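Local coordinates for protein YPL144W (Saccharomyces cerevisiae, PDB 2Z5B) that pairs with IRC25 as a heterodimeric chaperone that assists 20S proteasome assembly by promoting formation of the alpha-ring, at residues 104-107 / 108-111. Sequence-based numbering, arbitrary orientation.
Sequences ATII and SERF
Residues 104-107 and 108-111 form the last two turns of helix 94-111, joined by four successive i to i+4 hydrogen bonds. Ser108 N donates to Ala104 O, and Glu109 N reaches Thr105 O at 3.0 Å in the straightest of the four, with 169° at the hydrogen. Arg110 N to Ile106 O is the shortest, 2.7 Å, while Phe111 N to Ile107 O is the most bent, 144° at the hydrogen; Phe111 ends the helix. Among the side chains, Ile107 and Phe111 slant across each other: with CG1 of Ile107 anti to the carbonyl carbon (chi1 -66°), its CG2 falls anti to the backbone N and meets ring atom CD2 of Phe111 at 3.8 Å. The neighbouring Arg110 places its CG over the rim of one ring face, 3.5 Å above the plane. The helix lies over the six-stranded mixed sheet beside helix 134-149, with Ile107 reaching Leu43 and Leu145, and Phe111 reaching Ile41 and Leu149. Thr105 and Glu109, one turn apart, lie side by side and point the same way, Thr105 CG2 lying 3.6 Å from Glu109 OE1, whereas Thr105 OG1 turns back to bond Arg101 O. Ser108, packed against Ala65 and Val83, uses its OG to bond Arg113 O, tying the helix end to the chain just beyond it.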
ATOM      1  N   ALA A 104      -8.396 -10.726  -3.401  1.00 28.15           N
ATOM      2  CA  ALA A 104      -9.053  -9.440  -3.242  1.00 28.24           C
ATOM      3  C   ALA A 104     -10.552  -9.575  -3.479  1.00 29.02           C
ATOM      4  O   ALA A 104     -11.333  -9.058  -2.704  1.00 28.72           O
ATOM      5  CB  ALA A 104      -8.448  -8.414  -4.175  1.00 28.00           C
ATOM      6  N   THR A 105     -10.930 -10.266  -4.554  1.00 29.88           N
ATOM      7  CA  THR A 105     -12.338 -10.392  -4.939  1.00 31.75           C
ATOM      8  C   THR A 105     -13.141 -11.173  -3.908  1.00 31.07           C
ATOM      9  O   THR A 105     -14.228 -10.754  -3.521  1.00 31.74           O
ATOM     10  CB  THR A 105     -12.491 -11.038  -6.345  1.00 32.12           C
ATOM     11  OG1 THR A 105     -11.683 -10.318  -7.288  1.00 34.60           O
ATOM     12  CG2 THR A 105     -13.946 -10.915  -6.836  1.00 33.92           C
ATOM     13  N   ILE A 106     -12.603 -12.299  -3.450  1.00 31.69           N
ATOM     14  CA  ILE A 106     -13.298 -13.104  -2.450  1.00 32.20           C
ATOM     15  C   ILE A 106     -13.385 -12.385  -1.083  1.00 32.47           C
ATOM     16  O   ILE A 106     -14.432 -12.429  -0.412  1.00 31.18           O
ATOM     17  CB  ILE A 106     -12.693 -14.527  -2.311  1.00 32.62           C
ATOM     18  CG1 ILE A 106     -12.936 -15.328  -3.596  1.00 34.40           C
ATOM     19  CG2 ILE A 106     -13.351 -15.287  -1.150  1.00 33.40           C
ATOM     20  CD1 ILE A 106     -11.847 -16.346  -3.911  1.00 36.29           C
ATOM     21  N   ILE A 107     -12.309 -11.711  -0.682  1.00 32.30           N
ATOM     22  CA  ILE A 107     -12.345 -10.942   0.566  1.00 32.98           C
ATOM     23  C   ILE A 107     -13.407  -9.845   0.490  1.00 33.98           C
ATOM     24  O   ILE A 107     -14.207  -9.693   1.412  1.00 33.77           O
ATOM     25  CB  ILE A 107     -10.971 -10.351   0.951  1.00 33.02           C
ATOM     26  CG1 ILE A 107      -9.981 -11.471   1.277  1.00 32.23           C
ATOM     27  CG2 ILE A 107     -11.103  -9.413   2.155  1.00 31.90           C
ATOM     28  CD1 ILE A 107      -8.542 -11.011   1.405  1.00 32.47           C
ATOM     29  N   SER A 108     -13.421  -9.103  -0.614  1.00 35.77           N
ATOM     30  CA  SER A 108     -14.383  -8.022  -0.798  1.00 37.07           C
ATOM     31  C   SER A 108     -15.827  -8.548  -0.757  1.00 37.99           C
ATOM     32  O   SER A 108     -16.682  -7.966  -0.091  1.00 37.94           O
ATOM     33  CB  SER A 108     -14.097  -7.283  -2.099  1.00 37.56           C
ATOM     34  OG  SER A 108     -14.946  -6.160  -2.223  1.00 39.84           O
ATOM     35  N   GLU A 109     -16.088  -9.649  -1.460  1.00 38.73           N
ATOM     36  CA  GLU A 109     -17.394 -10.314  -1.384  1.00 40.50           C
ATOM     37  C   GLU A 109     -17.702 -10.753   0.045  1.00 39.87           C
ATOM     38  O   GLU A 109     -18.775 -10.456   0.582  1.00 41.02           O
ATOM     39  CB  GLU A 109     -17.455 -11.512  -2.343  1.00 40.02           C
ATOM     40  CG  GLU A 109     -17.604 -11.112  -3.791  1.00 42.84           C
ATOM     41  CD  GLU A 109     -17.444 -12.262  -4.772  1.00 43.29           C
ATOM     42  OE1 GLU A 109     -16.329 -12.835  -4.848  1.00 45.45           O
ATOM     43  OE2 GLU A 109     -18.433 -12.564  -5.492  1.00 46.94           O
ATOM     44  N   ARG A 110     -16.752 -11.440   0.670  1.00 39.30           N
ATOM     45  CA  ARG A 110     -16.984 -12.027   1.977  1.00 38.71           C
ATOM     46  C   ARG A 110     -17.363 -10.975   3.011  1.00 38.63           C
ATOM     47  O   ARG A 110     -18.237 -11.202   3.846  1.00 38.18           O
ATOM     48  CB  ARG A 110     -15.766 -12.848   2.427  1.00 38.96           C
ATOM     49  CG  ARG A 110     -15.943 -13.612   3.739  1.00 40.22           C
ATOM     50  CD  ARG A 110     -17.213 -14.481   3.760  1.00 42.46           C
ATOM     51  NE  ARG A 110     -17.381 -15.187   5.032  1.00 43.68           N
ATOM     52  CZ  ARG A 110     -17.812 -14.632   6.164  1.00 44.92           C
ATOM     53  NH1 ARG A 110     -18.119 -13.343   6.213  1.00 46.22           N
ATOM     54  NH2 ARG A 110     -17.926 -15.373   7.262  1.00 46.61           N
ATOM     55  N   PHE A 111     -16.728  -9.811   2.938  1.00 38.32           N
ATOM     56  CA  PHE A 111     -16.872  -8.836   4.005  1.00 38.40           C
ATOM     57  C   PHE A 111     -17.562  -7.554   3.588  1.00 38.41           C
ATOM     58  O   PHE A 111     -17.731  -6.652   4.403  1.00 38.89           O
ATOM     59  CB  PHE A 111     -15.517  -8.584   4.670  1.00 37.89           C
ATOM     60  CG  PHE A 111     -14.915  -9.826   5.252  1.00 37.57           C
ATOM     61  CD1 PHE A 111     -15.453 -10.401   6.413  1.00 37.14           C
ATOM     62  CD2 PHE A 111     -13.840 -10.447   4.631  1.00 37.29           C
ATOM     63  CE1 PHE A 111     -14.915 -11.559   6.941  1.00 37.05           C
ATOM     64  CE2 PHE A 111     -13.299 -11.605   5.152  1.00 36.82           C
ATOM     65  CZ  PHE A 111     -13.831 -12.161   6.313  1.00 37.38           C
TER